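Local atomic coordinates of bacterial transferase hexapeptide (Three repeats) family protein (PDB entry 4M9C), a protein that probably transfers an acetyl group from acetyl-CoA to a UDP-linked amino sugar during biosynthesis of UDP-N,N'-diacetylbacillosamine. Residues Asp102-Gly107 with Thr116-Asn121; Gly109-Pro114 with Phe127-Ile132; Ser134-Asp139 with Val146-Gly151; His138-Gly143 with Ala152-Asn157; Gly156-Glu161 with Leu181-Gly186. One frame throughout, in Å; residues are numbered along the deposited sequence. Where two conformers were deposited one is given.

Contact 1: Asp102-Gly107 with Thr116-Asn121; sequences DEVEIG and TCLTSN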
# COMPACT_ATOMS: atom_id res chain seq x y z
N ASP A 102 -9.20 12.33 11.00
CA ASP A 102 -9.62 13.44 11.86
C ASP A 102 -8.52 14.47 12.15
O ASP A 102 -7.38 14.11 12.38
CB ASP A 102 -10.10 12.91 13.21
CG ASP A 102 -11.57 12.52 13.20
OD1 ASP A 102 -12.28 12.82 12.21
OD2 ASP A 102 -12.01 11.92 14.21
N GLU A 103 -8.90 15.74 12.19
CA GLU A 103 -8.01 16.78 12.71
C GLU A 103 -6.66 16.79 11.99
O GLU A 103 -5.60 16.84 12.62
CB GLU A 103 -7.79 16.59 14.22
CG GLU A 103 -9.07 16.64 15.06
CD GLU A 103 -9.70 18.02 15.12
OE1 GLU A 103 -9.00 19.02 14.82
OE2 GLU A 103 -10.89 18.11 15.48
N VAL A 104 -6.71 16.74 10.67
CA VAL A 104 -5.50 16.85 9.87
C VAL A 104 -5.44 18.25 9.28
O VAL A 104 -6.33 18.65 8.53
CB VAL A 104 -5.43 15.80 8.77
CG1 VAL A 104 -4.15 15.98 7.95
CG2 VAL A 104 -5.48 14.40 9.38
N GLU A 105 -4.41 18.98 9.67
CA GLU A 105 -4.22 20.35 9.23
C GLU A 105 -3.06 20.38 8.22
O GLU A 105 -1.97 19.89 8.52
CB GLU A 105 -3.94 21.22 10.45
CG GLU A 105 -3.66 22.68 10.18
CD GLU A 105 -2.96 23.35 11.35
OE1 GLU A 105 -1.90 24.00 11.13
OE2 GLU A 105 -3.45 23.22 12.50
N ILE A 106 -3.31 20.93 7.04
CA ILE A 106 -2.36 20.85 5.93
C ILE A 106 -2.17 22.23 5.29
O ILE A 106 -3.14 22.87 4.92
CB ILE A 106 -2.90 19.92 4.82
CG1 ILE A 106 -3.28 18.55 5.39
CG2 ILE A 106 -1.87 19.76 3.70
CD1 ILE A 106 -4.07 17.68 4.41
N GLY A 107 -0.91 22.65 5.13
CA GLY A 107 -0.62 23.91 4.45
C GLY A 107 -0.89 23.85 2.95
O GLY A 107 -1.10 22.77 2.40
N THR A 116 -2.42 7.14 -0.87
CA THR A 116 -1.85 7.82 0.29
C THR A 116 -2.85 7.88 1.43
O THR A 116 -4.06 7.79 1.22
CB THR A 116 -1.40 9.25 -0.02
OG1 THR A 116 -2.37 9.89 -0.86
CG2 THR A 116 -0.02 9.24 -0.70
N CYS A 117 -2.34 8.05 2.64
CA CYS A 117 -3.18 8.02 3.82
C CYS A 117 -2.61 8.94 4.88
O CYS A 117 -1.43 8.85 5.23
CB CYS A 117 -3.25 6.59 4.37
SG CYS A 117 -4.36 6.40 5.82
N LEU A 118 -3.45 9.84 5.38
CA LEU A 118 -3.12 10.68 6.53
C LEU A 118 -4.14 10.32 7.61
O LEU A 118 -5.35 10.38 7.35
CB LEU A 118 -3.26 12.15 6.15
CG LEU A 118 -2.11 12.98 5.55
CD1 LEU A 118 -0.96 12.16 4.94
CD2 LEU A 118 -2.65 13.99 4.57
N THR A 119 -3.70 9.94 8.81
CA THR A 119 -4.65 9.50 9.83
C THR A 119 -5.24 10.67 10.63
O THR A 119 -5.97 11.47 10.07
CB THR A 119 -4.11 8.36 10.72
OG1 THR A 119 -2.97 8.81 11.46
CG2 THR A 119 -3.73 7.14 9.86
N SER A 120 -4.93 10.78 11.92
CA SER A 120 -5.57 11.79 12.77
C SER A 120 -4.62 12.65 13.61
O SER A 120 -3.60 12.16 14.09
CB SER A 120 -6.59 11.12 13.71
OG SER A 120 -7.55 10.40 12.97
N ASN A 121 -5.00 13.91 13.81
CA ASN A 121 -4.26 14.80 14.70
C ASN A 121 -2.86 15.01 14.16
O ASN A 121 -1.87 14.62 14.79
CB ASN A 121 -4.22 14.23 16.12
CG ASN A 121 -5.59 14.23 16.77
OD1 ASN A 121 -5.99 15.21 17.40
ND2 ASN A 121 -6.32 13.15 16.58
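The hydroxyl of S120 is the best-held polar atom here, gripped by two hydrogen bonds. S120 OG accepts D102 N at 3.2 Å, with an angle of 152° at the hydrogen, and it is also bonded to the backbone oxygen of K15 of the second subunit. One hydroxyl thus joins two coils of the chain and a neighbouring subunit. S120 OG is anti to its own carbonyl carbon, which places it beside its backbone N, within reach of D102 N. The D102 carbonyl is held in turn by the backbone: N121 N reaches D102 O at 2.8 Å in the carbonyl plane, and S120 CA lies 3.0 Å from D102 O as a CA-H...O contact. One residue further on, E103 and N121 both adopt left-handed backbone angles and lie side by side, their side chains running the same way. N121 OD1 lies 3.9 Å from E103 CB, while N121 ND2 is bonded to N46 OD1 of the second subunit.

Towards the inside the contact turns apolar. V104 CG2, beside its backbone N, presses on T119 O at 3.0 Å, a tight approach. V104 CG1 meets L118 CD2 at 4.2 Å with the two side chains crossing at about a right angle, whereas I106 CD1 touches L118 CD2 tip to tip at 4.0 Å. These residues form one corner of the left-handed beta-helix, where successive coils stack. Strand 104-106 starts the sheet continued by strand 122-124, while strand 117-118 runs between strands 99-100 and 135-136.

Contact 2: Gly109-Pro114 with Phe127-Ile132; sequences GSLLCP and FFHANI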
# COMPACT_ATOMS: atom_id res chain seq x y z
N GLY A 109 -0.60 23.96 -1.21
CA GLY A 109 0.28 23.31 -2.17
C GLY A 109 0.60 21.86 -1.87
O GLY A 109 1.63 21.35 -2.31
N SER A 110 -0.27 21.17 -1.15
CA SER A 110 -0.05 19.75 -0.90
C SER A 110 -0.30 18.94 -2.17
O SER A 110 -1.05 19.34 -3.05
CB SER A 110 -0.91 19.23 0.26
OG SER A 110 -2.29 19.35 -0.04
N LEU A 111 0.37 17.80 -2.26
CA LEU A 111 0.19 16.90 -3.39
C LEU A 111 0.15 15.48 -2.85
O LEU A 111 1.17 14.96 -2.39
CB LEU A 111 1.36 17.07 -4.37
CG LEU A 111 1.44 16.01 -5.47
CD1 LEU A 111 0.25 16.11 -6.41
CD2 LEU A 111 2.74 16.16 -6.24
N LEU A 112 -1.02 14.85 -2.89
CA LEU A 112 -1.17 13.50 -2.33
C LEU A 112 -1.51 12.52 -3.44
O LEU A 112 -2.61 12.57 -3.99
CB LEU A 112 -2.26 13.49 -1.24
CG LEU A 112 -2.12 14.61 -0.19
CD1 LEU A 112 -3.36 14.72 0.73
CD2 LEU A 112 -0.86 14.44 0.62
N CYS A 113 -0.58 11.63 -3.74
CA CYS A 113 -0.73 10.71 -4.86
C CYS A 113 -1.60 9.50 -4.49
O CYS A 113 -2.05 9.37 -3.35
CB CYS A 113 0.66 10.29 -5.36
SG CYS A 113 1.66 11.73 -5.96
N PRO A 114 -1.86 8.61 -5.46
CA PRO A 114 -2.73 7.45 -5.21
C PRO A 114 -2.26 6.56 -4.05
O PRO A 114 -1.06 6.34 -3.86
CB PRO A 114 -2.68 6.69 -6.53
CG PRO A 114 -2.52 7.81 -7.56
CD PRO A 114 -1.56 8.77 -6.90
N PHE A 127 3.52 22.90 0.89
CA PHE A 127 4.15 22.22 -0.24
C PHE A 127 4.67 20.83 0.12
O PHE A 127 5.75 20.42 -0.30
CB PHE A 127 5.20 23.13 -0.90
CG PHE A 127 4.62 24.46 -1.31
CD1 PHE A 127 4.75 25.57 -0.50
CD2 PHE A 127 3.87 24.57 -2.47
CE1 PHE A 127 4.17 26.78 -0.85
CE2 PHE A 127 3.30 25.77 -2.84
CZ PHE A 127 3.45 26.88 -2.03
N PHE A 128 3.87 20.11 0.91
CA PHE A 128 4.11 18.71 1.22
C PHE A 128 3.82 17.84 0.00
O PHE A 128 2.81 18.04 -0.69
CB PHE A 128 3.22 18.28 2.38
CG PHE A 128 3.38 16.85 2.78
CD1 PHE A 128 4.60 16.37 3.22
CD2 PHE A 128 2.28 16.00 2.78
CE1 PHE A 128 4.75 15.04 3.62
CE2 PHE A 128 2.40 14.67 3.19
CZ PHE A 128 3.65 14.19 3.61
N HIS A 129 4.70 16.88 -0.25
CA HIS A 129 4.53 15.93 -1.35
C HIS A 129 4.54 14.51 -0.79
O HIS A 129 5.52 14.08 -0.17
CB HIS A 129 5.66 16.06 -2.36
CG HIS A 129 5.45 17.16 -3.37
ND1 HIS A 129 5.97 17.10 -4.64
CD2 HIS A 129 4.78 18.33 -3.29
CE1 HIS A 129 5.63 18.19 -5.31
NE2 HIS A 129 4.91 18.95 -4.50
N ALA A 130 3.44 13.79 -1.01
CA ALA A 130 3.33 12.39 -0.61
C ALA A 130 3.08 11.57 -1.86
O ALA A 130 1.99 11.62 -2.43
CB ALA A 130 2.19 12.21 0.35
N ASN A 131 4.08 10.82 -2.30
CA ASN A 131 3.91 9.97 -3.47
C ASN A 131 3.23 8.67 -3.11
O ASN A 131 2.94 8.42 -1.94
CB ASN A 131 5.25 9.69 -4.17
CG ASN A 131 5.12 9.73 -5.69
OD1 ASN A 131 4.19 9.16 -6.29
ND2 ASN A 131 6.05 10.44 -6.33
N ILE A 132 2.98 7.85 -4.12
CA ILE A 132 2.13 6.68 -3.95
C ILE A 132 2.47 5.75 -2.78
O ILE A 132 3.64 5.44 -2.51
CB ILE A 132 2.00 5.89 -5.25
CG1 ILE A 132 3.36 5.45 -5.77
CG2 ILE A 132 1.33 6.75 -6.32
CD1 ILE A 132 3.25 4.58 -7.01
O HOH W 1 3.75 21.52 -4.10
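The H129 imidazole has L111 CD2 over one face, in a CH-pi contact 3.8 Å from the ring centroid and 15° off its normal. At its edge, in plane, sits water 1, which is 2.8 Å from H129 NE2 and donates a hydrogen bond to G109 O. The same water lies in plane at the edge of the F127 ring, which also meets G109 CA obliquely; outside the two segments, F127 packs edge-to-face with H90 and nearly parallel to Y145. The F128 ring, its CG anti to the backbone N, turns to the other side of the sheet, where the L112 side chain crosses that of F128 at about a right angle, CD2 of L112 4.1 Å from CD2 of F128. F128 is also edge-to-face with F148.

Between these groups runs a parallel ladder, L111 opposite H129 and L112 opposite A130, the outermost strand pair, within this chain, of one of the three sheets of the left-handed beta-helix. Its three bonds are all 2.9 Å long: A130 N to L111 O (177°) and C113 N to A130 O are nearly straight, L111 N to F128 O more bent at 143°. L111 and H129 face helix 14-24 and helix 73-85, whereas L112 CD2 and A130 CB meet at 3.8 Å on the opposite face. Beyond the ladder, N131 OD1 accepts its neighbour I132 N at 2.8 Å. I132 CG2 rests on P114 CD at 3.6 Å, next to V99 and Y135 of the third subunit.

Contact 3: Ser134-Asp139 with Val146-Gly151; sequences SYVAHD and VTFAPG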
# COMPACT_ATOMS: atom_id res chain seq x y z
N SER A 134 2.56 6.31 0.28
CA SER A 134 3.13 6.90 1.49
C SER A 134 2.02 7.28 2.48
O SER A 134 0.87 7.51 2.09
CB SER A 134 4.04 8.10 1.18
OG SER A 134 3.32 9.20 0.64
N TYR A 135 2.36 7.34 3.76
CA TYR A 135 1.38 7.73 4.77
C TYR A 135 2.00 8.49 5.93
O TYR A 135 3.20 8.43 6.16
CB TYR A 135 0.63 6.51 5.29
CG TYR A 135 1.45 5.57 6.15
CD1 TYR A 135 1.82 5.91 7.44
CD2 TYR A 135 1.80 4.31 5.68
CE1 TYR A 135 2.55 5.03 8.25
CE2 TYR A 135 2.53 3.43 6.47
CZ TYR A 135 2.90 3.80 7.75
OH TYR A 135 3.62 2.92 8.53
N VAL A 136 1.15 9.23 6.65
CA VAL A 136 1.53 9.90 7.88
C VAL A 136 0.54 9.48 8.96
O VAL A 136 -0.68 9.64 8.79
CB VAL A 136 1.46 11.43 7.72
CG1 VAL A 136 1.85 12.11 9.03
CG2 VAL A 136 2.34 11.90 6.55
N ALA A 137 1.04 8.94 10.07
CA ALA A 137 0.16 8.41 11.11
C ALA A 137 -0.08 9.45 12.20
O ALA A 137 0.28 10.61 12.03
CB ALA A 137 0.72 7.14 11.68
N HIS A 138 -0.65 9.02 13.32
CA HIS A 138 -1.22 9.95 14.31
C HIS A 138 -0.19 10.81 15.04
O HIS A 138 0.92 10.35 15.34
CB HIS A 138 -2.05 9.18 15.35
CG HIS A 138 -1.22 8.31 16.24
ND1 HIS A 138 -0.65 8.77 17.40
CD2 HIS A 138 -0.84 7.02 16.12
CE1 HIS A 138 0.04 7.79 17.97
NE2 HIS A 138 -0.06 6.72 17.21
N ASP A 139 -0.56 12.06 15.31
CA ASP A 139 0.23 12.95 16.16
C ASP A 139 1.58 13.32 15.56
O ASP A 139 2.54 13.55 16.28
CB ASP A 139 0.39 12.35 17.56
CG ASP A 139 -0.95 12.18 18.27
OD1 ASP A 139 -1.66 13.20 18.46
OD2 ASP A 139 -1.33 11.04 18.59
N VAL A 146 8.61 19.30 2.59
CA VAL A 146 8.94 17.92 2.90
C VAL A 146 8.45 17.01 1.78
O VAL A 146 7.36 17.23 1.21
CB VAL A 146 8.34 17.49 4.25
CG1 VAL A 146 8.49 15.99 4.47
CG2 VAL A 146 9.00 18.28 5.39
N THR A 147 9.24 16.00 1.46
CA THR A 147 8.93 15.09 0.37
C THR A 147 8.97 13.66 0.84
O THR A 147 9.97 13.21 1.41
CB THR A 147 9.95 15.26 -0.78
OG1 THR A 147 9.84 16.58 -1.32
CG2 THR A 147 9.68 14.26 -1.88
N PHE A 148 7.87 12.94 0.63
CA PHE A 148 7.79 11.50 0.90
C PHE A 148 7.82 10.81 -0.45
O PHE A 148 6.91 11.00 -1.26
CB PHE A 148 6.47 11.11 1.59
CG PHE A 148 6.45 11.33 3.09
CD1 PHE A 148 5.55 10.65 3.89
CD2 PHE A 148 7.32 12.23 3.70
CE1 PHE A 148 5.52 10.84 5.26
CE2 PHE A 148 7.29 12.44 5.06
CZ PHE A 148 6.39 11.74 5.85
N ALA A 149 8.86 10.02 -0.69
CA ALA A 149 8.93 9.22 -1.89
C ALA A 149 7.89 8.11 -1.75
O ALA A 149 7.33 7.93 -0.67
CB ALA A 149 10.33 8.63 -2.04
N PRO A 150 7.65 7.35 -2.82
CA PRO A 150 6.65 6.27 -2.79
C PRO A 150 6.94 5.23 -1.72
O PRO A 150 8.08 4.80 -1.56
CB PRO A 150 6.76 5.65 -4.19
CG PRO A 150 7.37 6.70 -5.04
CD PRO A 150 8.26 7.51 -4.15
N GLY A 151 5.90 4.85 -0.97
CA GLY A 151 6.01 3.79 0.00
C GLY A 151 6.67 4.23 1.29
O GLY A 151 7.02 3.39 2.12
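The backbones of S134-V136 and F148-G151 run 117° apart and come together at the S134 and G151 ends, with no hydrogen bond between them, so side chains carry the contact, partly against main-chain atoms. F148 and S134 carry most of it. The CG of F148 is anti to the carbonyl carbon, which throws the ring across towards strand 135-136. The ring edge is aimed at the backbone there: CE1 of F148 lies 3.5 Å from Y135 O, with that oxygen in the ring plane. V136 CG2, beside its own backbone N, touches F148 CE1 at 3.6 Å, the two side chains crossing at about a right angle. At the base of the ring F148 CB is 3.8 Å from S134 OG, a hydroxyl already bonded to N131 O.

At the far end of 134-139, H138 ND1 donates to D139 OD2 at 2.7 Å with an angle of 161°. The carboxylate uses its anti lone pair, and the oxygen lies close to the imidazole plane, so this bond helps to fix the rotation of the ring and may make its other nitrogen more basic. D139 OD1 forms a salt bridge with K15 NZ of the second subunit, and F13 of that subunit meets the H138 ring. F148 thus fills the inside of the coil between two sheets of this protein's left-handed beta-helix, with the His-carboxylate pair set at the subunit interface.

Contact 4: His138-Gly143 with Ala152-Asn157; sequences HDCVIG and AKCNGN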
# COMPACT_ATOMS: atom_id res chain seq x y z
N HIS A 138 -0.65 9.02 13.32
CA HIS A 138 -1.22 9.95 14.31
C HIS A 138 -0.19 10.81 15.04
O HIS A 138 0.92 10.35 15.34
CB HIS A 138 -2.05 9.18 15.35
CG HIS A 138 -1.22 8.31 16.24
ND1 HIS A 138 -0.65 8.77 17.40
CD2 HIS A 138 -0.84 7.02 16.12
CE1 HIS A 138 0.04 7.79 17.97
NE2 HIS A 138 -0.06 6.72 17.21
N ASP A 139 -0.56 12.06 15.31
CA ASP A 139 0.23 12.95 16.16
C ASP A 139 1.58 13.32 15.56
O ASP A 139 2.54 13.55 16.28
CB ASP A 139 0.39 12.35 17.56
CG ASP A 139 -0.95 12.18 18.27
OD1 ASP A 139 -1.66 13.20 18.46
OD2 ASP A 139 -1.33 11.04 18.59
N CYS A 140 1.66 13.40 14.24
CA CYS A 140 2.90 13.82 13.61
C CYS A 140 2.88 15.30 13.32
O CYS A 140 1.81 15.89 13.16
CB CYS A 140 3.13 13.05 12.32
SG CYS A 140 3.58 11.37 12.59
N VAL A 141 4.05 15.92 13.29
CA VAL A 141 4.16 17.30 12.86
C VAL A 141 5.17 17.30 11.72
O VAL A 141 6.29 16.81 11.85
CB VAL A 141 4.61 18.23 14.00
CG1 VAL A 141 4.77 19.65 13.48
CG2 VAL A 141 3.61 18.17 15.16
N ILE A 142 4.75 17.85 10.59
CA ILE A 142 5.56 17.83 9.39
C ILE A 142 5.72 19.25 8.88
O ILE A 142 4.74 19.97 8.75
CB ILE A 142 4.92 16.93 8.34
CG1 ILE A 142 5.01 15.48 8.81
CG2 ILE A 142 5.62 17.10 7.00
CD1 ILE A 142 4.42 14.50 7.84
N GLY A 143 6.96 19.66 8.64
CA GLY A 143 7.27 21.04 8.29
C GLY A 143 7.02 21.36 6.83
O GLY A 143 6.18 20.73 6.19
N ALA A 152 6.86 5.54 1.45
CA ALA A 152 7.46 6.07 2.67
C ALA A 152 6.46 5.95 3.82
O ALA A 152 5.30 6.32 3.65
CB ALA A 152 7.87 7.54 2.48
N LYS A 153 6.92 5.44 4.96
CA LYS A 153 6.05 5.11 6.09
C LYS A 153 6.42 5.89 7.35
O LYS A 153 7.40 5.58 8.03
CB LYS A 153 6.10 3.60 6.37
CG LYS A 153 5.48 2.77 5.24
CD LYS A 153 5.73 1.28 5.38
CE LYS A 153 7.04 0.89 4.70
N CYS A 154 5.64 6.91 7.64
CA CYS A 154 5.86 7.75 8.80
C CYS A 154 4.83 7.41 9.87
O CYS A 154 3.66 7.81 9.78
CB CYS A 154 5.74 9.22 8.40
SG CYS A 154 5.97 10.41 9.74
N ASN A 155 5.25 6.67 10.88
CA ASN A 155 4.36 6.28 11.96
C ASN A 155 4.12 7.36 13.00
O ASN A 155 4.40 8.53 12.76
CB ASN A 155 4.84 4.98 12.59
CG ASN A 155 4.84 3.84 11.60
OD1 ASN A 155 5.90 3.37 11.15
ND2 ASN A 155 3.66 3.42 11.21
N GLY A 156 3.59 6.98 14.15
CA GLY A 156 3.09 7.96 15.11
C GLY A 156 4.14 8.76 15.87
O GLY A 156 5.24 8.29 16.12
N ASN A 157 3.76 9.97 16.25
CA ASN A 157 4.59 10.83 17.09
C ASN A 157 5.96 11.09 16.50
O ASN A 157 6.98 10.95 17.17
CB ASN A 157 4.71 10.26 18.51
CG ASN A 157 3.46 10.51 19.34
OD1 ASN A 157 3.12 11.65 19.67
ND2 ASN A 157 2.78 9.43 19.69
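G156 CA sits over one face of the H138 imidazole, 4.1 Å from the ring centroid and 14° off its normal, a CH-pi contact made by a residue with no side chain. Having no CB, G156 can let the ring lie this close to the main chain. The H138 ring is put there by CG standing between the backbone N and the carbonyl carbon, the crowded position (chi1 68°). Around it the N157 side chain folds across: ND2 of N157 comes 3.6 Å from H138 CE1, with the amide plane perpendicular to the ring. OD1 of the same N157 amide lies 3.5 Å from D139 CB. G12 of the second subunit also packs against H138.

Next to these groups the backbone is pinned by one hydrogen bond, N157 N to H138 O at 3.0 Å, at 161° and nearly along the C=O axis, with G156 CA adding a CA-H...O contact of 3.2 Å to H138 O. D139 and N157 both have left-handed backbone angles and lie one above the other, so this is a corner of the left-handed beta-helix in which each coil repeats the turn of the last, as N121 does one coil earlier. Towards the interior, C140 SG and C154 SG meet in van der Waals contact at 3.8 Å, too far for a disulfide; C154 packs onward against I160 and C140 against I158.

Contact 5: Gly156-Glu161 with Leu181-Gly186; sequences GNIHIE and LIIGKG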
# COMPACT_ATOMS: atom_id res chain seq x y z
N GLY A 156 3.59 6.98 14.15
CA GLY A 156 3.09 7.96 15.11
C GLY A 156 4.14 8.76 15.87
O GLY A 156 5.24 8.29 16.12
N ASN A 157 3.76 9.97 16.25
CA ASN A 157 4.59 10.83 17.09
C ASN A 157 5.96 11.09 16.50
O ASN A 157 6.98 10.95 17.17
CB ASN A 157 4.71 10.26 18.51
CG ASN A 157 3.46 10.51 19.34
OD1 ASN A 157 3.12 11.65 19.67
ND2 ASN A 157 2.78 9.43 19.69
N ILE A 158 5.97 11.46 15.23
CA ILE A 158 7.21 11.78 14.54
C ILE A 158 7.15 13.24 14.11
O ILE A 158 6.10 13.71 13.65
CB ILE A 158 7.41 10.85 13.33
CG1 ILE A 158 7.62 9.41 13.82
CG2 ILE A 158 8.58 11.33 12.45
CD1 ILE A 158 7.52 8.36 12.73
N HIS A 159 8.24 13.96 14.29
CA HIS A 159 8.33 15.33 13.81
C HIS A 159 9.37 15.37 12.69
O HIS A 159 10.55 15.07 12.91
CB HIS A 159 8.70 16.30 14.94
CG HIS A 159 7.70 16.34 16.06
ND1 HIS A 159 7.83 17.17 17.15
CD2 HIS A 159 6.54 15.66 16.24
CE1 HIS A 159 6.80 17.00 17.96
NE2 HIS A 159 6.00 16.09 17.43
N ILE A 160 8.92 15.69 11.49
CA ILE A 160 9.80 15.77 10.33
C ILE A 160 9.94 17.24 9.97
O ILE A 160 8.98 17.89 9.59
CB ILE A 160 9.22 14.97 9.14
CG1 ILE A 160 9.11 13.49 9.53
CG2 ILE A 160 10.08 15.14 7.91
CD1 ILE A 160 8.50 12.61 8.46
N GLU A 161 11.15 17.77 10.12
CA GLU A 161 11.35 19.21 9.97
C GLU A 161 11.55 19.62 8.50
O GLU A 161 11.64 18.77 7.63
CB GLU A 161 12.52 19.66 10.86
CG GLU A 161 12.21 19.47 12.34
CD GLU A 161 13.41 19.68 13.23
OE1 GLU A 161 14.52 19.87 12.71
OE2 GLU A 161 13.24 19.66 14.47
N LEU A 181 10.06 11.09 17.77
CA LEU A 181 11.22 10.82 16.94
C LEU A 181 11.36 11.97 15.93
O LEU A 181 10.39 12.36 15.28
CB LEU A 181 11.09 9.47 16.23
CG LEU A 181 12.36 9.00 15.51
CD1 LEU A 181 12.38 7.49 15.32
CD2 LEU A 181 12.54 9.72 14.18
N ILE A 182 12.56 12.52 15.82
CA ILE A 182 12.76 13.69 14.98
C ILE A 182 13.63 13.39 13.77
O ILE A 182 14.70 12.78 13.90
CB ILE A 182 13.41 14.84 15.78
CG1 ILE A 182 12.52 15.22 16.97
CG2 ILE A 182 13.67 16.04 14.89
CD1 ILE A 182 13.19 16.16 17.94
N ILE A 183 13.15 13.78 12.61
CA ILE A 183 13.92 13.79 11.38
C ILE A 183 14.35 15.24 11.16
O ILE A 183 13.51 16.10 10.92
CB ILE A 183 13.08 13.33 10.18
CG1 ILE A 183 12.53 11.92 10.41
CG2 ILE A 183 13.90 13.37 8.89
CD1 ILE A 183 13.61 10.90 10.73
N GLY A 184 15.65 15.50 11.25
CA GLY A 184 16.13 16.88 11.22
C GLY A 184 15.98 17.63 9.91
O GLY A 184 15.84 17.05 8.84
N LYS A 185 16.01 18.96 10.01
CA LYS A 185 15.87 19.81 8.85
C LYS A 185 16.84 19.39 7.73
O LYS A 185 18.04 19.22 7.96
CB LYS A 185 16.08 21.27 9.26
CG LYS A 185 16.17 22.24 8.11
CD LYS A 185 16.14 23.69 8.60
CE LYS A 185 16.49 24.66 7.46
NZ LYS A 185 15.66 24.41 6.24
N GLY A 186 16.30 19.16 6.54
CA GLY A 186 17.09 18.83 5.37
C GLY A 186 17.76 17.46 5.40
O GLY A 186 18.59 17.15 4.54
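Backbone hydrogen bonds make up the frame. Strands 158-160 and 181-183 run parallel, their axes 14° apart, and the bonds pass to and fro between them. L181 N reaches N157 O at 3.1 Å, H159 N reaches L181 O at 2.9 Å and I183 N reaches H159 O at 2.9 Å. Last comes E161 N to I183 O at 3.0 Å, the straightest of the set at 175°. I158 is thereby placed opposite L181, H159 opposite I182 and I160 opposite I183.

Apolar contacts occupy the buried face, to which I158, I160, L181 and I183 all point. I160 and I183 lie side by side, pointing the same way, with CG1 of I160 3.9 Å from CG1 of I183. I158 CG1 touches L181 CB at 4.2 Å, and both residues also lean on I172 of strand 171-172. H159 and I182 look to the other, partly exposed face.

Polar side-chain contact is confined to the end of the ladder. The extended E161 side chain reaches across towards I182 and K185: OE1 of E161 accepts a weak hydrogen bond from K185 N at 3.2 Å, bent to 131°, while OE2 lies 3.7 Å from I182 CG2. The carboxylate thus holds K185 N weakly, just beyond strand 181-183, but makes no salt bridge with the K185 ammonium, which leads away. Parallel strands stacked one coil apart, aliphatic residues inward and H159 and I182 on the outer face, form the outermost pair in one sheet of the left-handed beta-helix.

In the fold
All five contacts lie on the same left-handed beta-helix but at different points of its coils. Contacts 2 and 5 are strand ladders on two of its sheets, held by regular backbone bonds; contact 2 is wholly buried near the centre of the chain, contact 5 partly exposed and untouched by other subunits. Contacts 1 and 4 are equivalent corners, rich in polar groups and facing the second subunit, with few backbone bonds; S120 O and D139 N, probably hydrogen-bonded, link them. Contact 3, interior packing without a hydrogen bond between its segments, shares H138 and D139 with contact 4 and adjoins contact 2 through F148 N and H129 O. Contacts 4 and 5 share G156 and N157.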